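Local coordinates for protein thymidylate synthase 1 (Bacillus subtilis, PDB 1B02) that catalyses the reductive methylation of dUMP to dTMP, using 5,10-methylenetetrahydrofolate as both methyl donor and reductant and releasing dihydrofolate, at residues C161-Q166 and E177-S182; L187-N192 and Y214-G219; G19-E24 and H39-I44; W31-T36 and L274-V279. One frame throughout, in Å; residues are numbered along the deposited sequence.

Contact 1. Residues C161-Q166 and E177-S182; sequences CVYETQ and EVRARS. With UFP (5-fluoro-2'-deoxyuridine-5'-monophosphate), chain B.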
# COMPACT_ATOMS: atom_id res chain seq x y z
N CYS A 161 -7.40 3.40 3.20
CA CYS A 161 -7.74 2.96 1.86
C CYS A 161 -7.41 1.48 1.76
O CYS A 161 -8.25 0.68 1.32
CB CYS A 161 -6.94 3.75 0.83
SG CYS A 161 -6.99 5.56 1.06
N VAL A 162 -6.19 1.12 2.15
CA VAL A 162 -5.75 -0.27 2.18
C VAL A 162 -5.86 -0.56 3.67
O VAL A 162 -4.96 -0.26 4.45
CB VAL A 162 -4.29 -0.42 1.73
CG1 VAL A 162 -3.89 -1.89 1.70
CG2 VAL A 162 -4.12 0.19 0.34
N TYR A 163 -7.00 -1.13 4.06
CA TYR A 163 -7.31 -1.39 5.46
C TYR A 163 -7.12 -2.80 6.00
O TYR A 163 -7.18 -3.00 7.21
CB TYR A 163 -8.76 -0.97 5.71
CG TYR A 163 -9.75 -1.82 4.94
CD1 TYR A 163 -9.96 -1.61 3.57
CD2 TYR A 163 -10.44 -2.87 5.55
CE1 TYR A 163 -10.82 -2.42 2.84
CE2 TYR A 163 -11.30 -3.69 4.82
CZ TYR A 163 -11.49 -3.46 3.47
OH TYR A 163 -12.33 -4.27 2.74
N GLU A 164 -6.91 -3.78 5.13
CA GLU A 164 -6.77 -5.15 5.61
C GLU A 164 -5.82 -6.03 4.81
O GLU A 164 -5.54 -5.77 3.64
CB GLU A 164 -8.15 -5.82 5.65
CG GLU A 164 -8.70 -6.13 4.25
CD GLU A 164 -10.01 -6.88 4.28
OE1 GLU A 164 -10.36 -7.45 5.34
OE2 GLU A 164 -10.70 -6.91 3.23
N THR A 165 -5.34 -7.08 5.47
CA THR A 165 -4.46 -8.07 4.85
C THR A 165 -4.75 -9.42 5.49
O THR A 165 -5.14 -9.49 6.66
CB THR A 165 -2.95 -7.77 5.09
OG1 THR A 165 -2.56 -8.24 6.38
CG2 THR A 165 -2.66 -6.28 4.98
N GLN A 166 -4.60 -10.48 4.72
CA GLN A 166 -4.79 -11.82 5.24
C GLN A 166 -3.61 -12.65 4.76
O GLN A 166 -3.27 -12.64 3.57
CB GLN A 166 -6.10 -12.45 4.76
CG GLN A 166 -6.57 -13.55 5.71
CD GLN A 166 -7.77 -14.32 5.21
OE1 GLN A 166 -8.55 -13.83 4.39
NE2 GLN A 166 -7.92 -15.55 5.70
N GLU A 177 -2.69 -11.57 0.87
CA GLU A 177 -3.82 -11.00 0.15
C GLU A 177 -4.18 -9.71 0.87
O GLU A 177 -4.44 -9.71 2.08
CB GLU A 177 -5.01 -11.95 0.17
CG GLU A 177 -6.16 -11.53 -0.75
CD GLU A 177 -7.17 -12.64 -0.99
OE1 GLU A 177 -7.25 -13.56 -0.16
OE2 GLU A 177 -7.88 -12.59 -2.01
N VAL A 178 -4.16 -8.60 0.15
CA VAL A 178 -4.50 -7.32 0.75
C VAL A 178 -5.66 -6.70 -0.01
O VAL A 178 -5.89 -7.02 -1.18
CB VAL A 178 -3.31 -6.33 0.75
CG1 VAL A 178 -2.16 -6.89 1.58
CG2 VAL A 178 -2.85 -6.07 -0.65
N ARG A 179 -6.41 -5.83 0.65
CA ARG A 179 -7.54 -5.21 -0.02
C ARG A 179 -7.62 -3.71 0.22
O ARG A 179 -7.38 -3.22 1.33
CB ARG A 179 -8.85 -5.87 0.43
CG ARG A 179 -10.10 -5.20 -0.10
CD ARG A 179 -11.30 -6.12 -0.08
NE ARG A 179 -12.30 -5.72 -1.07
CZ ARG A 179 -13.17 -4.73 -0.89
NH1 ARG A 179 -13.17 -4.04 0.24
NH2 ARG A 179 -14.03 -4.44 -1.85
N ALA A 180 -7.94 -2.99 -0.85
CA ALA A 180 -8.10 -1.55 -0.80
C ALA A 180 -9.58 -1.27 -1.10
O ALA A 180 -10.11 -1.71 -2.11
CB ALA A 180 -7.22 -0.89 -1.86
N ARG A 181 -10.24 -0.55 -0.19
CA ARG A 181 -11.64 -0.21 -0.38
C ARG A 181 -11.76 0.87 -1.45
O ARG A 181 -12.74 0.92 -2.20
CB ARG A 181 -12.24 0.30 0.93
CG ARG A 181 -11.54 1.52 1.49
CD ARG A 181 -12.49 2.40 2.28
NE ARG A 181 -11.78 3.56 2.82
CZ ARG A 181 -11.67 4.73 2.20
NH1 ARG A 181 -12.23 4.91 1.01
NH2 ARG A 181 -11.00 5.72 2.77
N SER A 182 -10.75 1.73 -1.51
CA SER A 182 -10.69 2.84 -2.45
C SER A 182 -9.25 2.97 -2.95
O SER A 182 -8.32 3.00 -2.15
CB SER A 182 -11.11 4.13 -1.75
OG SER A 182 -11.28 5.19 -2.68
N1 UFP B . -5.98 6.11 -1.51
C2 UFP B . -5.25 5.08 -2.14
N3 UFP B . -4.26 4.33 -1.43
C4 UFP B . -3.79 4.62 -0.09
C5 UFP B . -4.22 6.04 0.65
C6 UFP B . -5.78 6.30 0.09
O2 UFP B . -5.21 4.92 -3.37
O4 UFP B . -3.18 3.79 0.59
F5 UFP B . -4.14 6.03 1.97
C1' UFP B . -6.93 7.03 -2.24
C2' UFP B . -8.22 6.43 -2.77
C3' UFP B . -9.03 7.72 -2.82
C4' UFP B . -8.57 8.59 -1.69
O3' UFP B . -8.81 8.35 -4.06
O4' UFP B . -7.22 8.20 -1.44
C5' UFP B . -9.28 8.60 -0.32
O5' UFP B . -10.62 9.16 -0.54
P UFP B . -11.88 8.32 -0.11
O1P UFP B . -11.82 8.17 1.36
O2P UFP B . -11.94 7.12 -0.92
O3P UFP B . -13.01 9.28 -0.68

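Contact 2. Residues L187-N192 and Y214-G219; sequences LGNPFN and YIFNIG. With UFP (5-fluoro-2'-deoxyuridine-5'-monophosphate), chain B; C2F (5-methyl-5,6,7,8-tetrahydrofolic acid), chain C.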
# COMPACT_ATOMS: atom_id res chain seq x y z
N LEU A 187 -1.92 7.90 -8.19
CA LEU A 187 -1.03 8.15 -7.06
C LEU A 187 -0.84 6.98 -6.09
O LEU A 187 0.23 6.38 -6.04
CB LEU A 187 -1.52 9.37 -6.28
CG LEU A 187 -0.84 10.73 -6.52
CD1 LEU A 187 0.04 10.69 -7.76
CD2 LEU A 187 -1.91 11.79 -6.66
N GLY A 188 -1.88 6.67 -5.33
CA GLY A 188 -1.80 5.60 -4.34
C GLY A 188 -1.47 4.19 -4.79
O GLY A 188 -0.61 3.54 -4.20
N ASN A 189 -2.15 3.69 -5.82
CA ASN A 189 -1.92 2.32 -6.27
C ASN A 189 -0.46 1.92 -6.46
O ASN A 189 -0.01 0.95 -5.86
CB ASN A 189 -2.70 2.04 -7.56
CG ASN A 189 -2.57 0.60 -8.00
OD1 ASN A 189 -1.94 0.31 -9.02
ND2 ASN A 189 -3.15 -0.31 -7.24
N PRO A 190 0.30 2.65 -7.30
CA PRO A 190 1.70 2.26 -7.49
C PRO A 190 2.43 2.14 -6.15
O PRO A 190 3.30 1.29 -5.97
CB PRO A 190 2.27 3.37 -8.37
CG PRO A 190 1.08 3.93 -9.08
CD PRO A 190 -0.06 3.83 -8.11
N PHE A 191 2.06 3.01 -5.21
CA PHE A 191 2.65 3.02 -3.87
C PHE A 191 2.20 1.80 -3.08
O PHE A 191 3.01 1.11 -2.46
CB PHE A 191 2.22 4.28 -3.11
CG PHE A 191 3.24 5.37 -3.09
CD1 PHE A 191 3.86 5.79 -4.27
CD2 PHE A 191 3.56 6.02 -1.90
CE1 PHE A 191 4.78 6.83 -4.25
CE2 PHE A 191 4.47 7.06 -1.87
CZ PHE A 191 5.09 7.47 -3.05
N ASN A 192 0.89 1.54 -3.10
CA ASN A 192 0.29 0.44 -2.37
C ASN A 192 0.75 -0.96 -2.79
O ASN A 192 1.19 -1.75 -1.96
CB ASN A 192 -1.24 0.50 -2.48
CG ASN A 192 -1.82 1.79 -1.91
OD1 ASN A 192 -2.80 2.32 -2.44
ND2 ASN A 192 -1.21 2.29 -0.84
N TYR A 214 0.99 -13.26 -4.14
CA TYR A 214 0.70 -11.91 -3.67
C TYR A 214 -0.53 -11.44 -4.43
O TYR A 214 -0.49 -11.29 -5.66
CB TYR A 214 1.88 -10.98 -3.93
CG TYR A 214 1.63 -9.54 -3.55
CD1 TYR A 214 1.01 -9.21 -2.34
CD2 TYR A 214 2.00 -8.50 -4.40
CE1 TYR A 214 0.78 -7.88 -1.99
CE2 TYR A 214 1.78 -7.16 -4.06
CZ TYR A 214 1.17 -6.86 -2.85
OH TYR A 214 0.95 -5.55 -2.50
N ILE A 215 -1.62 -11.21 -3.71
CA ILE A 215 -2.87 -10.77 -4.32
C ILE A 215 -3.31 -9.41 -3.80
O ILE A 215 -3.37 -9.17 -2.59
CB ILE A 215 -4.00 -11.80 -4.05
CG1 ILE A 215 -3.60 -13.17 -4.59
CG2 ILE A 215 -5.30 -11.34 -4.70
CD1 ILE A 215 -3.73 -14.28 -3.58
N PHE A 216 -3.62 -8.52 -4.74
CA PHE A 216 -4.06 -7.17 -4.40
C PHE A 216 -5.49 -6.96 -4.91
O PHE A 216 -5.75 -7.01 -6.11
CB PHE A 216 -3.13 -6.13 -5.04
CG PHE A 216 -3.22 -4.77 -4.40
CD1 PHE A 216 -2.43 -4.44 -3.32
CD2 PHE A 216 -4.14 -3.83 -4.87
CE1 PHE A 216 -2.54 -3.20 -2.69
CE2 PHE A 216 -4.27 -2.59 -4.26
CZ PHE A 216 -3.47 -2.27 -3.16
N ASN A 217 -6.42 -6.74 -3.98
CA ASN A 217 -7.82 -6.53 -4.34
C ASN A 217 -8.22 -5.08 -4.16
O ASN A 217 -7.82 -4.43 -3.20
CB ASN A 217 -8.74 -7.40 -3.48
CG ASN A 217 -8.44 -8.88 -3.60
OD1 ASN A 217 -8.57 -9.46 -4.68
ND2 ASN A 217 -8.03 -9.49 -2.50
N ILE A 218 -9.03 -4.58 -5.09
CA ILE A 218 -9.49 -3.20 -5.03
C ILE A 218 -11.00 -3.12 -5.11
O ILE A 218 -11.63 -3.73 -5.98
CB ILE A 218 -8.88 -2.36 -6.19
CG1 ILE A 218 -7.36 -2.51 -6.20
CG2 ILE A 218 -9.27 -0.91 -6.03
CD1 ILE A 218 -6.75 -2.51 -7.59
N GLY A 219 -11.59 -2.36 -4.19
CA GLY A 219 -13.03 -2.17 -4.19
C GLY A 219 -13.39 -1.11 -5.22
O GLY A 219 -13.74 -1.44 -6.35
N1 UFP B . -5.98 6.11 -1.51
C2 UFP B . -5.25 5.08 -2.14
N3 UFP B . -4.26 4.33 -1.43
C4 UFP B . -3.79 4.62 -0.09
C5 UFP B . -4.22 6.04 0.65
C6 UFP B . -5.78 6.30 0.09
O2 UFP B . -5.21 4.92 -3.37
O4 UFP B . -3.18 3.79 0.59
F5 UFP B . -4.14 6.03 1.97
C1' UFP B . -6.93 7.03 -2.24
C2' UFP B . -8.22 6.43 -2.77
C3' UFP B . -9.03 7.72 -2.82
C4' UFP B . -8.57 8.59 -1.69
O3' UFP B . -8.81 8.35 -4.06
O4' UFP B . -7.22 8.20 -1.44
C5' UFP B . -9.28 8.60 -0.32
O5' UFP B . -10.62 9.16 -0.54
P UFP B . -11.88 8.32 -0.11
O1P UFP B . -11.82 8.17 1.36
O2P UFP B . -11.94 7.12 -0.92
O3P UFP B . -13.01 9.28 -0.68
N1 C2F C . -5.52 11.10 -1.51
C2 C2F C . -5.45 10.86 -2.91
NA2 C2F C . -6.30 11.50 -3.82
N3 C2F C . -4.69 9.79 -3.42
C4 C2F C . -3.87 8.96 -2.54
O4 C2F C . -3.26 7.97 -2.92
C4A C2F C . -4.04 9.21 -1.04
N5 C2F C . -3.23 8.52 -0.02
C6 C2F C . -2.91 9.15 1.19
C7 C2F C . -4.11 9.83 1.78
N8 C2F C . -4.95 10.53 0.79
C8A C2F C . -4.92 10.22 -0.58
C9 C2F C . -1.69 10.13 1.12
N10 C2F C . -0.62 9.37 0.34
C11 C2F C . -3.08 7.04 0.02
C12 C2F C . 1.33 11.00 -3.17
C13 C2F C . 0.32 11.75 -2.48
C14 C2F C . -0.37 11.23 -1.38
C15 C2F C . -0.13 9.86 -0.95
C16 C2F C . 0.78 9.05 -1.74
C17 C2F C . 1.52 9.62 -2.77
C C2F C . 2.24 11.63 -4.24
O C2F C . 2.14 12.88 -4.42
N C2F C . 3.05 10.73 -5.00
CA C2F C . 4.04 11.42 -5.85
CB C2F C . 5.40 11.30 -5.12
CG C2F C . 6.65 12.20 -5.07
CD C2F C . 7.29 12.14 -3.63
OE1 C2F C . 6.71 12.88 -2.77
OE2 C2F C . 8.40 11.59 -3.54
CT C2F C . 3.97 10.76 -7.21
O1 C2F C . 3.98 9.50 -7.15
O2 C2F C . 3.95 11.51 -8.20

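Contact 3. Residues G19-E24 and H39-I44; sequences GISDEE and HTLSVI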
# COMPACT_ATOMS: atom_id res chain seq x y z
N GLY A 19 -15.34 3.24 -17.50
CA GLY A 19 -15.52 3.77 -16.17
C GLY A 19 -16.79 4.57 -16.03
O GLY A 19 -17.33 5.09 -17.01
N ILE A 20 -17.29 4.67 -14.80
CA ILE A 20 -18.50 5.42 -14.51
C ILE A 20 -18.10 6.72 -13.84
O ILE A 20 -17.31 6.72 -12.90
CB ILE A 20 -19.43 4.62 -13.57
CG1 ILE A 20 -20.20 3.56 -14.37
CG2 ILE A 20 -20.40 5.54 -12.86
CD1 ILE A 20 -19.43 2.28 -14.58
N SER A 21 -18.64 7.84 -14.33
CA SER A 21 -18.33 9.15 -13.77
C SER A 21 -19.25 9.49 -12.60
O SER A 21 -20.38 9.03 -12.53
CB SER A 21 -18.46 10.23 -14.84
OG SER A 21 -18.60 11.50 -14.24
N ASP A 22 -18.74 10.30 -11.68
CA ASP A 22 -19.52 10.71 -10.51
C ASP A 22 -19.67 12.22 -10.51
O ASP A 22 -19.87 12.84 -9.46
CB ASP A 22 -18.82 10.25 -9.22
CG ASP A 22 -17.41 10.81 -9.09
OD1 ASP A 22 -16.96 11.53 -10.00
OD2 ASP A 22 -16.76 10.54 -8.06
N GLU A 23 -19.58 12.81 -11.69
CA GLU A 23 -19.70 14.26 -11.86
C GLU A 23 -21.03 14.82 -11.36
O GLU A 23 -21.11 15.99 -10.97
CB GLU A 23 -19.51 14.63 -13.33
CG GLU A 23 -18.58 15.81 -13.55
CD GLU A 23 -17.26 15.41 -14.20
OE1 GLU A 23 -17.29 14.56 -15.12
OE2 GLU A 23 -16.21 15.95 -13.80
N GLU A 24 -22.06 13.98 -11.35
CA GLU A 24 -23.38 14.41 -10.91
C GLU A 24 -23.59 14.34 -9.41
O GLU A 24 -24.65 14.70 -8.91
CB GLU A 24 -24.46 13.56 -11.59
CG GLU A 24 -24.62 13.83 -13.07
CD GLU A 24 -25.50 12.80 -13.75
OE1 GLU A 24 -25.06 11.64 -13.87
OE2 GLU A 24 -26.63 13.15 -14.16
N HIS A 39 -13.52 14.88 -9.24
CA HIS A 39 -14.32 13.75 -9.69
C HIS A 39 -13.47 12.66 -10.32
O HIS A 39 -12.31 12.88 -10.67
CB HIS A 39 -15.39 14.22 -10.68
CG HIS A 39 -16.44 15.08 -10.04
ND1 HIS A 39 -17.46 14.57 -9.28
CD2 HIS A 39 -16.58 16.43 -10.01
CE1 HIS A 39 -18.20 15.56 -8.81
NE2 HIS A 39 -17.69 16.70 -9.24
N THR A 40 -14.07 11.48 -10.47
CA THR A 40 -13.37 10.33 -11.02
C THR A 40 -14.22 9.53 -12.00
O THR A 40 -15.41 9.77 -12.17
CB THR A 40 -12.98 9.35 -9.91
OG1 THR A 40 -14.17 8.71 -9.42
CG2 THR A 40 -12.29 10.06 -8.75
N LEU A 41 -13.56 8.57 -12.62
CA LEU A 41 -14.18 7.63 -13.54
C LEU A 41 -13.83 6.35 -12.81
O LEU A 41 -12.68 6.18 -12.40
CB LEU A 41 -13.50 7.67 -14.91
CG LEU A 41 -13.98 8.72 -15.91
CD1 LEU A 41 -13.51 8.31 -17.30
CD2 LEU A 41 -15.49 8.85 -15.87
N SER A 42 -14.79 5.45 -12.61
CA SER A 42 -14.45 4.24 -11.88
C SER A 42 -15.12 2.94 -12.30
O SER A 42 -16.05 2.91 -13.11
CB SER A 42 -14.71 4.46 -10.39
OG SER A 42 -16.08 4.72 -10.14
N VAL A 43 -14.59 1.86 -11.73
CA VAL A 43 -15.08 0.50 -11.93
C VAL A 43 -14.97 -0.11 -10.55
O VAL A 43 -14.36 0.49 -9.66
CB VAL A 43 -14.20 -0.29 -12.91
CG1 VAL A 43 -14.34 0.27 -14.31
CG2 VAL A 43 -12.76 -0.25 -12.45
N ILE A 44 -15.56 -1.29 -10.34
CA ILE A 44 -15.49 -1.92 -9.03
C ILE A 44 -14.98 -3.35 -9.05
O ILE A 44 -15.05 -4.04 -10.07
CB ILE A 44 -16.87 -1.91 -8.33
CG1 ILE A 44 -17.86 -2.77 -9.12
CG2 ILE A 44 -17.39 -0.49 -8.19
CD1 ILE A 44 -19.11 -3.13 -8.35
O HOH W 1 -16.70 7.57 -10.60

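Contact 4. Residues W31-T36 and L274-V279; sequences WDSDGT and LFEVAV. With C2F (5-methyl-5,6,7,8-tetrahydrofolic acid), chain C.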
# COMPACT_ATOMS: atom_id res chain seq x y z
N TRP A 31 -9.91 19.31 -5.31
CA TRP A 31 -8.57 19.46 -5.86
C TRP A 31 -7.67 20.34 -4.99
O TRP A 31 -8.10 21.35 -4.45
CB TRP A 31 -8.65 20.03 -7.27
CG TRP A 31 -9.19 19.04 -8.25
CD1 TRP A 31 -10.37 19.13 -8.93
CD2 TRP A 31 -8.56 17.83 -8.69
NE1 TRP A 31 -10.52 18.04 -9.76
CE2 TRP A 31 -9.42 17.23 -9.63
CE3 TRP A 31 -7.36 17.19 -8.37
CZ2 TRP A 31 -9.12 16.02 -10.26
CZ3 TRP A 31 -7.05 15.98 -8.99
CH2 TRP A 31 -7.93 15.41 -9.93
N ASP A 32 -6.41 19.93 -4.88
CA ASP A 32 -5.42 20.65 -4.08
C ASP A 32 -5.29 22.13 -4.42
O ASP A 32 -5.27 22.98 -3.53
CB ASP A 32 -4.05 19.98 -4.23
CG ASP A 32 -3.15 20.20 -3.02
OD1 ASP A 32 -3.66 20.61 -1.95
OD2 ASP A 32 -1.93 19.97 -3.14
N SER A 33 -5.21 22.44 -5.71
CA SER A 33 -5.07 23.82 -6.14
C SER A 33 -6.33 24.68 -5.97
O SER A 33 -6.51 25.33 -4.95
CB SER A 33 -4.61 23.88 -7.60
OG SER A 33 -5.12 22.79 -8.35
N ASP A 34 -7.21 24.66 -6.98
CA ASP A 34 -8.43 25.46 -6.96
C ASP A 34 -9.49 25.11 -5.92
O ASP A 34 -10.41 25.90 -5.69
CB ASP A 34 -9.07 25.44 -8.35
CG ASP A 34 -9.07 24.07 -8.98
OD1 ASP A 34 -9.54 23.12 -8.32
OD2 ASP A 34 -8.59 23.95 -10.12
N GLY A 35 -9.38 23.95 -5.29
CA GLY A 35 -10.36 23.57 -4.29
C GLY A 35 -11.71 23.18 -4.87
O GLY A 35 -12.72 23.15 -4.15
N THR A 36 -11.74 22.89 -6.16
CA THR A 36 -12.98 22.50 -6.83
C THR A 36 -13.21 21.00 -6.67
O THR A 36 -12.27 20.24 -6.42
CB THR A 36 -12.95 22.84 -8.33
OG1 THR A 36 -11.80 22.22 -8.94
CG2 THR A 36 -12.88 24.34 -8.54
N LEU A 274 3.69 14.07 -13.21
CA LEU A 274 3.01 14.84 -12.18
C LEU A 274 1.52 14.51 -12.14
O LEU A 274 0.87 14.43 -13.18
CB LEU A 274 3.19 16.34 -12.42
CG LEU A 274 4.53 16.97 -12.05
CD1 LEU A 274 4.47 18.47 -12.32
CD2 LEU A 274 4.85 16.70 -10.59
N PHE A 275 1.00 14.33 -10.94
CA PHE A 275 -0.42 14.03 -10.75
C PHE A 275 -0.89 14.85 -9.55
O PHE A 275 -0.37 14.69 -8.44
CB PHE A 275 -0.63 12.54 -10.47
CG PHE A 275 -0.38 11.66 -11.65
CD1 PHE A 275 -1.26 11.64 -12.72
CD2 PHE A 275 0.74 10.83 -11.69
CE1 PHE A 275 -1.03 10.82 -13.82
CE2 PHE A 275 0.98 10.00 -12.79
CZ PHE A 275 0.09 10.00 -13.86
N GLU A 276 -1.86 15.73 -9.77
CA GLU A 276 -2.37 16.54 -8.68
C GLU A 276 -3.09 15.65 -7.68
O GLU A 276 -3.74 14.67 -8.06
CB GLU A 276 -3.33 17.60 -9.23
CG GLU A 276 -3.61 18.73 -8.26
CD GLU A 276 -4.61 19.72 -8.81
OE1 GLU A 276 -4.66 19.88 -10.05
OE2 GLU A 276 -5.33 20.34 -8.01
N VAL A 277 -2.98 15.98 -6.39
CA VAL A 277 -3.63 15.18 -5.37
C VAL A 277 -4.97 15.75 -4.92
O VAL A 277 -5.09 16.95 -4.66
CB VAL A 277 -2.70 14.99 -4.13
CG1 VAL A 277 -1.39 15.71 -4.35
CG2 VAL A 277 -3.37 15.47 -2.85
N ALA A 278 -5.97 14.89 -4.85
CA ALA A 278 -7.30 15.29 -4.41
C ALA A 278 -7.34 15.06 -2.90
O ALA A 278 -7.03 13.96 -2.43
CB ALA A 278 -8.36 14.45 -5.11
N VAL A 279 -7.71 16.09 -2.15
CA VAL A 279 -7.76 15.99 -0.70
C VAL A 279 -9.16 15.74 -0.13
O VAL A 279 -9.24 15.26 1.01
CB VAL A 279 -7.18 17.27 -0.05
CG1 VAL A 279 -5.77 17.51 -0.57
CG2 VAL A 279 -8.06 18.46 -0.37
OXT VAL A 279 -10.15 16.03 -0.84
N1 C2F C . -5.52 11.10 -1.51
C2 C2F C . -5.45 10.86 -2.91
NA2 C2F C . -6.30 11.50 -3.82
N3 C2F C . -4.69 9.79 -3.42
C4 C2F C . -3.87 8.96 -2.54
O4 C2F C . -3.26 7.97 -2.92
C4A C2F C . -4.04 9.21 -1.04
N5 C2F C . -3.23 8.52 -0.02
C6 C2F C . -2.91 9.15 1.19
C7 C2F C . -4.11 9.83 1.78
N8 C2F C . -4.95 10.53 0.79
C8A C2F C . -4.92 10.22 -0.58
C9 C2F C . -1.69 10.13 1.12
N10 C2F C . -0.62 9.37 0.34
C11 C2F C . -3.08 7.04 0.02
C12 C2F C . 1.33 11.00 -3.17
C13 C2F C . 0.32 11.75 -2.48
C14 C2F C . -0.37 11.23 -1.38
C15 C2F C . -0.13 9.86 -0.95
C16 C2F C . 0.78 9.05 -1.74
C17 C2F C . 1.52 9.62 -2.77
C C2F C . 2.24 11.63 -4.24
O C2F C . 2.14 12.88 -4.42
N C2F C . 3.05 10.73 -5.00
CA C2F C . 4.04 11.42 -5.85
CB C2F C . 5.40 11.30 -5.12
CG C2F C . 6.65 12.20 -5.07
CD C2F C . 7.29 12.14 -3.63
OE1 C2F C . 6.71 12.88 -2.77
OE2 C2F C . 8.40 11.59 -3.54
CT C2F C . 3.97 10.76 -7.21
O1 C2F C . 3.98 9.50 -7.15
O2 C2F C . 3.95 11.51 -8.20

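Contact 1. Residues C161-Q166 and E177-S182
The Y163 ring meets the strand 177-180 side with its edge: R179 NH1 and the backbone N of R181 lie near the ring plane, while CG of its own neighbour E164 covers one face. R179 runs alongside Y163 in the same direction, its guanidinium turned 80° to the ring, and NH1 donates to Y163 OH (2.6 Å) with the hydroxyl in the guanidinium plane. A chi1 of 174°, turning CG away from the backbone N, and an extended chain carry that group out to the hydroxyl; on the way R179 CD passes 3.5 Å from E164 OE2. A leucine in place of R179 would probably leave Y163 OH without this donor and the phenol freer to turn. The R181 guanidinium has C161 CA over one face and the nucleotide phosphate at its edge, where NH1 reaches O2P and NH2 reaches O1P, each at 2.9 Å; NH2 also bonds T159 O. S182 OG donates to the same O2P. Backbone bonds of the antiparallel hairpin, such as Q166 N to E177 O (2.8 Å), hold the register, and R181 N to C161 O (2.8 Å) fixes the corner. On their shared sheet face, T165 CG2 packs on V178 CG1. C161 SG is bonded to UFP C6 (1.7 Å), the thioether expected of a nucleophile that has attacked the pyrimidine, so the hairpin end holds both the base and the phosphate.

Contact 2. Residues L187-N192 and Y214-G219
Van der Waals contact joins N192 and N189, one turn apart on helix 188-192, to the F216 ring on strand 214-218. N192 CB sits 3.6 Å from F216 CZ, so F216 backs it from the sheet of this beta-alpha-beta unit, and N189 ND2 comes within 3.9 Å of F216 CE2. The N189 amide and the F216 ring pass alongside each other heading opposite ways, their planes 78° apart; CG anti to the backbone N (chi1 -176°) brings the N189 amide to the ring. I218 CD1 lies beside that amide too. No hydrogen bond spans the two segments; their polar groups are met by other partners. N189 ND2 donates to N183 OD1, N183 ND2 donates to N192 OD1, and Y214 OH bonds V193 O. Packing on the folate comes from F191, with C17 of the benzoyl ring over one face, and from L187 CG, 3.9 Å from the C2F carbonyl carbon C. G188 CA is 3.6 Å from UFP O2, where a side chain would collide with the base. Toward the nucleotide, the N192 amide makes a paired contact: OD1 accepts from UFP N3 (2.7 Å) and ND2 donates to UFP O4 (2.9 Å), ND2 also bonding Q195 OE1. An amide that accepts from N3 and donates to O4 matches uracil and not cytosine, consistent with the role of this asparagine in thymidylate synthases.

Contact 3. Residues G19-E24 and H39-I44
H39 lays one face of its ring against the backbone of E23, whose CA stands 3.7 Å from the ring centroid in a CH-pi contact. At the ring edge is the D22 carboxylate, turned 79° to the imidazole. H39 ND1 donates in its own ring plane to D22 OD1 (3.2 Å), arriving from above the carboxylate, while T40 N reaches OD1 on the syn side (2.9 Å) from the opposite face. Two donors thus grip one oxygen, which CG placed between backbone N and carbonyl carbon (chi1 59°) presents to them. Further along, I20 and S42 form an antiparallel hydrogen-bonded pair, I20 N to S42 O at 2.7 Å, and L41 CD2 packs on S21 CB (3.4 Å). S21 OG accepts from E23 N in an ST turn. A water bridges I20 O, T40 OG1 and S42 OG. Strand 20-21 is one edge strand of the six-stranded sheet within this chain, laid on strand 40-50; the latter bonds strand 210-224 through L41 and V43, and helix 3-18 covers L41 and V43 with I15.

Contact 4. Residues W31-T36 and L274-V279
W31 and E276 lean against each other at an angle, indole and carboxylate planes 51° apart. The carboxylate end lies by the six-membered ring, E276 CD 3.8 Å from W31 CE3, and OE2 comes 3.4 Å from W31 CB; E276 O meets the ring edge in plane at CZ3. A chi1 of -163° sets CG on the far side from the backbone N, and the extended chain reaches across to the turn after W31. There OE2 accepts from the backbone N of S33, nearly straight at 174° and on the anti side, tilted from the carboxylate plane (3.1 Å); S33 OG stands at 2.5 Å from OE2, too short to be taken literally. OE1 is salt-bridged to R226, which also pairs with D34 and makes a cation-pi contact with W31. With an alanine at E276, S33 N would probably lose its acceptor and R226 one of its two carboxylates. D32 and V279 meet at about a right angle, OD1 4.0 Å from CG1, while D32 CB rests 3.2 Å from V277 O. Further along the loop, D34 OD1 accepts from T36 N in an Asx turn. Beyond, A278 O accepts from C2F NA2 (2.9 Å), and V279 O bonds R28 and W97. A C-terminal tail docked over bound folate is consistent with the closed ternary-complex state known for thymidylate synthases.

Contacts 1 and 2, centres 8 Å apart, are joined through neighbouring strands: A180 N lies 2.8 Å from N217 O and A180 O 2.6 Å from G219 N, probable hydrogen bonds. Both touch UFP, contact 1 at pyrimidine C6 and the phosphate, contact 2 at N3 and O4 of the base. Contacts 2 and 4 share the folate, and L187 CD1 packs on F275 CB at 3.3 Å. The two ligands meet in the pocket, C2F C11 standing 1.6 Å from UFP C5, a bonding distance. Contact 3 extends the same sheet beyond strand 210-224, with the T40 side chain about 6 Å from UFP; its centre is about 17 Å from that of contact 4, whose segment 31-36 lies between those two strands of contact 3 in the sequence.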